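Local coordinates for protein MJ1225 (Methanocaldococcus jannaschii, PDB 3KH5) that binds AMP and ADP through its CBS domains and is probably an archaeal counterpart of the gamma subunit of AMP-activated protein kinase, at residues I23-A26 against L27-N31; I51-S54 against M55-V58; E75-F78 against L79-I82. All coordinates share one frame; numbering follows the deposited sequence.

In the fold
Contacts 1 and 2 belong to the same CBS repeat and pack on one another: Met30 and Leu27 of helix 23-33 press on the strand-to-helix turn and on Ile57 of helix 54-63. Contact 2 is wholly buried, its centre about 8 Å from the centre of the chain, and its chemistry is polar, with a hydroxyl and a carboxylate gripping ADP. Contact 1, partly buried, is held by helical backbone bonds and one threonine hydroxyl. Contact 3 lies farthest out, its centre about 24 Å from that of the chain, and combines an asparagine N-cap with an isoleucine methyl over a phenylalanine face; it meets contact 1 through the backbone hydrogen bond from Arg24 N to Ile82 O.

Contact 1: I23-A26 against L27-N31; sequences IRKA and LMTMN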
loop_
_atom_site.group_PDB
_atom_site.type_symbol
_atom_site.label_atom_id
_atom_site.label_comp_id
_atom_site.label_asym_id
_atom_site.label_seq_id
_atom_site.Cartn_x
_atom_site.Cartn_y
_atom_site.Cartn_z
ATOM N N ILE A 23 -2.096 13.125 12.520
ATOM C CA ILE A 23 -2.370 11.776 12.021
ATOM C C ILE A 23 -3.850 11.611 11.626
ATOM O O ILE A 23 -4.147 11.084 10.547
ATOM C CB ILE A 23 -1.942 10.691 13.052
ATOM C CG1 ILE A 23 -0.412 10.669 13.201
ATOM C CG2 ILE A 23 -2.472 9.307 12.653
ATOM C CD1 ILE A 23 0.098 10.028 14.493
ATOM N N ARG A 24 -4.767 12.069 12.489
ATOM C CA ARG A 24 -6.214 12.010 12.195
ATOM C C ARG A 24 -6.534 12.667 10.852
ATOM O O ARG A 24 -7.199 12.061 10.012
ATOM C CB ARG A 24 -7.096 12.624 13.312
ATOM C CG ARG A 24 -8.645 12.478 13.054
ATOM C CD ARG A 24 -9.572 13.179 14.094
ATOM N NE ARG A 24 -11.002 13.167 13.713
ATOM C CZ ARG A 24 -11.940 12.376 14.247
ATOM N NH1 ARG A 24 -11.633 11.494 15.192
ATOM N NH2 ARG A 24 -13.198 12.461 13.820
ATOM N N LYS A 25 -6.054 13.897 10.655
ATOM C CA LYS A 25 -6.302 14.648 9.417
ATOM C C LYS A 25 -5.659 13.985 8.196
ATOM O O LYS A 25 -6.229 14.008 7.103
ATOM C CB LYS A 25 -5.832 16.108 9.551
ATOM C CG LYS A 25 -6.123 17.018 8.340
ATOM C CD LYS A 25 -7.571 17.508 8.306
ATOM C CE LYS A 25 -7.850 18.374 7.077
ATOM N NZ LYS A 25 -9.283 18.795 7.001
ATOM N N ALA A 26 -4.473 13.404 8.388
ATOM C CA ALA A 26 -3.798 12.644 7.335
ATOM C C ALA A 26 -4.639 11.442 6.907
ATOM O O ALA A 26 -4.772 11.169 5.713
ATOM C CB ALA A 26 -2.415 12.197 7.795
ATOM N N LEU A 27 -5.210 10.740 7.886
ATOM C CA LEU A 27 -6.106 9.614 7.622
ATOM C C LEU A 27 -7.340 10.009 6.818
ATOM O O LEU A 27 -7.736 9.300 5.889
ATOM C CB LEU A 27 -6.568 8.982 8.933
ATOM C CG LEU A 27 -5.667 7.963 9.623
ATOM C CD1 LEU A 27 -6.195 7.662 11.017
ATOM C CD2 LEU A 27 -5.583 6.682 8.797
ATOM N N MET A 28 -7.957 11.125 7.202
ATOM C CA MET A 28 -9.142 11.637 6.511
ATOM C C MET A 28 -8.768 11.995 5.083
ATOM O O MET A 28 -9.506 11.693 4.145
ATOM C CB MET A 28 -9.690 12.870 7.228
ATOM C CG MET A 28 -10.332 12.595 8.582
ATOM S SD MET A 28 -10.433 14.064 9.632
ATOM C CE MET A 28 -11.414 15.180 8.620
ATOM N N THR A 29 -7.605 12.626 4.932
ATOM C CA THR A 29 -7.065 12.950 3.620
ATOM C C THR A 29 -6.936 11.670 2.777
ATOM O O THR A 29 -7.397 11.633 1.625
ATOM C CB THR A 29 -5.724 13.718 3.748
ATOM O OG1 THR A 29 -5.895 14.832 4.637
ATOM C CG2 THR A 29 -5.256 14.233 2.398
ATOM N N MET A 30 -6.354 10.621 3.364
ATOM C CA MET A 30 -6.206 9.317 2.704
ATOM C C MET A 30 -7.535 8.739 2.261
ATOM O O MET A 30 -7.720 8.409 1.086
ATOM C CB MET A 30 -5.549 8.301 3.637
ATOM C CG MET A 30 -4.058 8.443 3.775
ATOM S SD MET A 30 -3.379 7.052 4.691
ATOM C CE MET A 30 -2.970 5.950 3.344
ATOM N N ASN A 31 -8.446 8.604 3.222
ATOM C CA ASN A 31 -9.747 7.999 2.982
ATOM C C ASN A 31 -10.585 8.780 1.993
ATOM O O ASN A 31 -11.290 8.190 1.174
ATOM C CB ASN A 31 -10.521 7.824 4.291
ATOM C CG ASN A 31 -10.261 6.486 4.941
ATOM O OD1 ASN A 31 -9.223 5.869 4.712
ATOM N ND2 ASN A 31 -11.208 6.024 5.751
#
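Leu27, Met28 and Ala26 bury the most surface within this stretch of helix, and the i to i+4 backbone bonds run through all three. Leu27 N donates to Ile23 O at 2.9 Å, and the leucine side chain then lies against that turn, its CB 3.3 Å from Arg24 O. Its CD1 reaches back to Ile23 CG2 at 4.4 Å, a loose apolar touch. Met28 N bonds to Arg24 O at an N-H...O angle of 158°. With CG set anti to its carbonyl carbon (chi1 -70°), Met28 turns back along the helix, and its SD comes within 4.2 Å of Arg24 CG, the two chains running obliquely to each other. Ala26 contributes chiefly its carbonyl, which accepts from Met30 N at 2.9 Å and has Met30 CG 3.4 Å away.

Thr29 adds a second grip: its OG1 donates to Lys25 O at 2.6 Å, while its own N reaches the same oxygen from the opposite face of the carbonyl plane. A valine here has a methyl for the hydroxyl, and Lys25 O would probably keep only the amide bond of this pair. Leu27 also touches Ile200 and Leu203, and Met30 touches Leu38, which seats helix 23-33 against helix 196-203 and strand 37-41. The pattern is that of an amphipathic alpha helix packed within a CBS domain.

Contact 2: I51-S54 against M55-V58; sequences IITS and MDIV. With ADP (adenosine-5'-diphosphate), chain D.
Thr53 and Asp56 face each other across the turn from strand to helix: Asp56 takes the backbone N of Thr53, and both side chains bond the ADP. Asp56 OD2 accepts from Thr53 N at 2.9 Å through its anti lone pair, with an N-H...O angle of 164°. Thr53 OG1, at the N-cap, takes a weak bond from Met55 N, 3.2 Å away. The threonine hydroxyl lies between its backbone N and carbonyl carbon (chi1 73°), and from there it also donates to O2A of the ADP alpha-phosphate at 2.6 Å.

The Asp56 carboxylate spans the ribose: OD1 accepts from ADP O3' and OD2 from ADP O2', each at 2.6 Å. OD2 therefore holds two donors, a backbone amide and a sugar hydroxyl, which fixes the rotation of the carboxylate; Lys66 forms a salt bridge to OD1. Ile52 CD1 lies 3.5 Å from Asp56 CB, packing the aliphatic part of the aspartate. Ile51 meets the adenine, with CG2 3.7 Å from ADP C4. One turn on, Val58 N closes the first helical turn on Ser54 O, while Ser54 OG bonds to Ser196 of helix 196-203. Thr53 and Asp56 thus form a capping box at the start of helix 54-63, and the same pair bonds the ribose and the alpha-phosphate in a CBS-domain nucleotide site that Arg37 and Arg180 help to complete.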
loop_
_atom_site.group_PDB
_atom_site.type_symbol
_atom_site.label_atom_id
_atom_site.label_comp_id
_atom_site.label_asym_id
_atom_site.label_seq_id
_atom_site.Cartn_x
_atom_site.Cartn_y
_atom_site.Cartn_z
ATOM N N ILE A 51 7.012 11.060 3.807
ATOM C CA ILE A 51 5.937 10.370 3.097
ATOM C C ILE A 51 5.197 9.474 4.096
ATOM O O ILE A 51 5.809 8.927 5.017
ATOM C CB ILE A 51 6.473 9.571 1.872
ATOM C CG1 ILE A 51 5.325 9.075 0.980
ATOM C CG2 ILE A 51 7.409 8.430 2.307
ATOM C CD1 ILE A 51 5.740 8.766 -0.455
ATOM N N ILE A 52 3.885 9.350 3.930
ATOM C CA ILE A 52 3.065 8.543 4.831
ATOM C C ILE A 52 2.069 7.743 4.002
ATOM O O ILE A 52 1.377 8.300 3.144
ATOM C CB ILE A 52 2.354 9.427 5.905
ATOM C CG1 ILE A 52 1.637 8.569 6.952
ATOM C CG2 ILE A 52 1.399 10.452 5.270
ATOM C CD1 ILE A 52 2.482 8.313 8.199
ATOM N N THR A 53 2.035 6.433 4.226
ATOM C CA THR A 53 1.133 5.548 3.496
ATOM C C THR A 53 0.284 4.782 4.498
ATOM O O THR A 53 0.475 4.914 5.711
ATOM C CB THR A 53 1.897 4.522 2.632
ATOM O OG1 THR A 53 2.490 3.532 3.481
ATOM C CG2 THR A 53 2.983 5.195 1.778
ATOM N N SER A 54 -0.635 3.963 3.993
ATOM C CA SER A 54 -1.502 3.157 4.852
ATOM C C SER A 54 -0.719 2.143 5.678
ATOM O O SER A 54 -1.164 1.742 6.752
ATOM C CB SER A 54 -2.586 2.453 4.031
ATOM O OG SER A 54 -2.025 1.675 2.993
ATOM N N MET A 55 0.440 1.731 5.169
ATOM C CA MET A 55 1.314 0.809 5.888
ATOM C C MET A 55 1.893 1.428 7.147
ATOM O O MET A 55 2.033 0.750 8.162
ATOM C CB MET A 55 2.434 0.308 4.983
ATOM C CG MET A 55 2.039 -0.936 4.232
ATOM S SD MET A 55 2.055 -2.350 5.340
ATOM C CE MET A 55 0.353 -2.882 5.087
ATOM N N ASP A 56 2.220 2.713 7.089
ATOM C CA ASP A 56 2.665 3.434 8.278
ATOM C C ASP A 56 1.563 3.499 9.327
ATOM O O ASP A 56 1.834 3.459 10.530
ATOM C CB ASP A 56 3.085 4.849 7.907
ATOM C CG ASP A 56 4.294 4.876 7.010
ATOM O OD1 ASP A 56 5.326 4.285 7.392
ATOM O OD2 ASP A 56 4.220 5.504 5.931
ATOM N N ILE A 57 0.322 3.621 8.858
ATOM C CA ILE A 57 -0.842 3.652 9.740
ATOM C C ILE A 57 -1.054 2.276 10.368
ATOM O O ILE A 57 -1.363 2.177 11.555
ATOM C CB ILE A 57 -2.141 4.093 9.004
ATOM C CG1 ILE A 57 -2.000 5.501 8.399
ATOM C CG2 ILE A 57 -3.374 3.993 9.939
ATOM C CD1 ILE A 57 -1.804 6.639 9.409
ATOM N N VAL A 58 -0.885 1.222 9.570
ATOM C CA VAL A 58 -0.966 -0.163 10.065
ATOM C C VAL A 58 0.113 -0.462 11.122
ATOM O O VAL A 58 -0.138 -1.176 12.098
ATOM C CB VAL A 58 -0.932 -1.189 8.897
ATOM C CG1 VAL A 58 -0.786 -2.624 9.405
ATOM C CG2 VAL A 58 -2.192 -1.066 8.057
HETATM P PB ADP D . 5.007 0.678 -1.300
HETATM O O1B ADP D . 5.625 -0.672 -1.429
HETATM O O2B ADP D . 3.486 0.696 -1.883
HETATM O O3B ADP D . 5.793 1.845 -2.101
HETATM P PA ADP D . 3.733 0.705 1.023
HETATM O O1A ADP D . 3.743 -0.535 1.830
HETATM O O2A ADP D . 2.701 1.870 1.508
HETATM O O3A ADP D . 4.975 1.222 0.186
HETATM O "O5'" ADP D . 4.653 1.359 2.227
HETATM C "C5'" ADP D . 5.697 0.648 2.963
HETATM C "C4'" ADP D . 6.675 1.625 3.688
HETATM O "O4'" ADP D . 7.515 2.252 2.667
HETATM C "C3'" ADP D . 6.005 2.768 4.480
HETATM O "O3'" ADP D . 6.731 2.974 5.700
HETATM C "C2'" ADP D . 6.144 3.972 3.543
HETATM O "O2'" ADP D . 6.197 5.217 4.259
HETATM C "C1'" ADP D . 7.483 3.686 2.873
HETATM N N9 ADP D . 7.580 4.368 1.549
HETATM C C8 ADP D . 6.709 4.364 0.533
HETATM N N7 ADP D . 7.195 5.106 -0.470
HETATM C C5 ADP D . 8.377 5.579 -0.086
HETATM C C6 ADP D . 9.341 6.388 -0.673
HETATM N N6 ADP D . 9.170 6.874 -1.899
HETATM N N1 ADP D . 10.454 6.674 0.025
HETATM C C2 ADP D . 10.647 6.201 1.251
HETATM N N3 ADP D . 9.748 5.427 1.838
HETATM C C4 ADP D . 8.615 5.106 1.193
#

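Contact 3: E75-F78 against L79-I82; sequences ERNF and LAAI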
loop_
_atom_site.group_PDB
_atom_site.type_symbol
_atom_site.label_atom_id
_atom_site.label_comp_id
_atom_site.label_asym_id
_atom_site.label_seq_id
_atom_site.Cartn_x
_atom_site.Cartn_y
_atom_site.Cartn_z
ATOM N N GLU A 75 -0.717 6.222 26.546
ATOM C CA GLU A 75 -1.259 5.228 27.462
ATOM C C GLU A 75 -2.454 4.514 26.860
ATOM O O GLU A 75 -3.460 4.297 27.543
ATOM C CB GLU A 75 -1.670 5.890 28.780
ATOM C CG GLU A 75 -0.574 6.695 29.452
ATOM C CD GLU A 75 -1.031 7.332 30.752
ATOM O OE1 GLU A 75 -2.032 6.866 31.338
ATOM O OE2 GLU A 75 -0.381 8.303 31.195
ATOM N N ARG A 76 -2.350 4.174 25.577
ATOM C CA ARG A 76 -3.363 3.365 24.908
ATOM C C ARG A 76 -4.527 4.159 24.315
ATOM O O ARG A 76 -5.468 3.570 23.776
ATOM C CB ARG A 76 -3.908 2.304 25.863
ATOM C CG ARG A 76 -2.862 1.337 26.376
ATOM C CD ARG A 76 -3.348 -0.042 26.111
ATOM N NE ARG A 76 -4.012 -0.053 24.813
ATOM C CZ ARG A 76 -4.516 -1.130 24.228
ATOM N NH1 ARG A 76 -4.439 -2.318 24.818
ATOM N NH2 ARG A 76 -5.097 -1.021 23.043
ATOM N N ASN A 77 -4.462 5.482 24.411
ATOM C CA ASN A 77 -5.510 6.338 23.877
ATOM C C ASN A 77 -5.278 6.659 22.402
ATOM O O ASN A 77 -4.534 7.585 22.067
ATOM C CB ASN A 77 -5.594 7.621 24.701
ATOM C CG ASN A 77 -6.894 8.365 24.502
ATOM O OD1 ASN A 77 -7.678 8.065 23.599
ATOM N ND2 ASN A 77 -7.133 9.354 25.355
ATOM N N PHE A 78 -5.922 5.882 21.535
ATOM C CA PHE A 78 -5.802 6.033 20.085
ATOM C C PHE A 78 -6.316 7.385 19.615
ATOM O O PHE A 78 -5.712 8.016 18.746
ATOM C CB PHE A 78 -6.570 4.910 19.382
ATOM C CG PHE A 78 -6.627 5.048 17.887
ATOM C CD1 PHE A 78 -5.531 4.705 17.105
ATOM C CD2 PHE A 78 -7.784 5.498 17.258
ATOM C CE1 PHE A 78 -5.578 4.822 15.722
ATOM C CE2 PHE A 78 -7.840 5.619 15.874
ATOM C CZ PHE A 78 -6.734 5.279 15.104
ATOM N N LEU A 79 -7.436 7.812 20.189
ATOM C CA LEU A 79 -8.045 9.083 19.831
ATOM C C LEU A 79 -7.168 10.277 20.189
ATOM O O LEU A 79 -7.101 11.248 19.425
ATOM C CB LEU A 79 -9.432 9.209 20.457
ATOM C CG LEU A 79 -10.637 9.068 19.518
ATOM C CD1 LEU A 79 -10.316 8.172 18.319
ATOM C CD2 LEU A 79 -11.840 8.543 20.297
ATOM N N ALA A 80 -6.494 10.212 21.335
ATOM C CA ALA A 80 -5.529 11.254 21.681
ATOM C C ALA A 80 -4.281 11.179 20.794
ATOM O O ALA A 80 -3.771 12.209 20.343
ATOM C CB ALA A 80 -5.144 11.168 23.150
ATOM N N ALA A 81 -3.807 9.956 20.552
ATOM C CA ALA A 81 -2.583 9.712 19.787
ATOM C C ALA A 81 -2.677 10.247 18.366
ATOM O O ALA A 81 -1.688 10.729 17.813
ATOM C CB ALA A 81 -2.244 8.227 19.775
ATOM N N ILE A 82 -3.869 10.168 17.780
ATOM C CA ILE A 82 -4.062 10.651 16.413
ATOM C C ILE A 82 -4.081 12.173 16.295
ATOM O O ILE A 82 -4.137 12.705 15.187
ATOM C CB ILE A 82 -5.301 10.031 15.713
ATOM C CG1 ILE A 82 -6.584 10.294 16.507
ATOM C CG2 ILE A 82 -5.074 8.537 15.454
ATOM C CD1 ILE A 82 -7.866 9.893 15.787
#
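A side-chain N-cap opens the short helix 78-81, and one turn on an isoleucine methyl lies over a phenylalanine ring. Asn77 holds the cap position: its OD1 accepts from Ala80 N in a weak but fairly straight bond, 3.3 Å long with an N-H...O angle of 160°. The torsion that carries its amide there puts CG opposite the backbone N (chi1 -162°), on the side of the carbonyl carbon. The other branch of the amide lies alongside Ala80, with ND2 3.5 Å from Ala80 CB, so one flat group meets both the backbone and the methyl of the same residue.

Two backbone bonds complete the turn. Ala81 N donates to Asn77 O at 2.9 Å, so that Asn77 serves the helix start with its main chain as well as its amide. Ile82 N donates to Phe78 O at 3.0 Å. The four-residue spacing, with Phe78 CG anti to its N, lets Ile82 CG2 lie over the ring: this methyl stands 3.9 Å from the centroid of the Phe78 ring and 20° off the ring normal, a CH-pi contact over one face, displaced toward the rim. The closest ring atom is Phe78 CZ, 3.7 Å from Ile82 CG2. Leu79 CD1 lies 3.8 Å from Phe78 CD2, an apolar touch.

Beyond the turn, Phe78 reaches Ile70 of helix 68-73 and Met212 of helix 206-213, and Leu79 joins it on Met212. Ala81 and Ile82 both rest on Phe60 of helix 54-63, and Ile82 lies beside the start of helix 23-33.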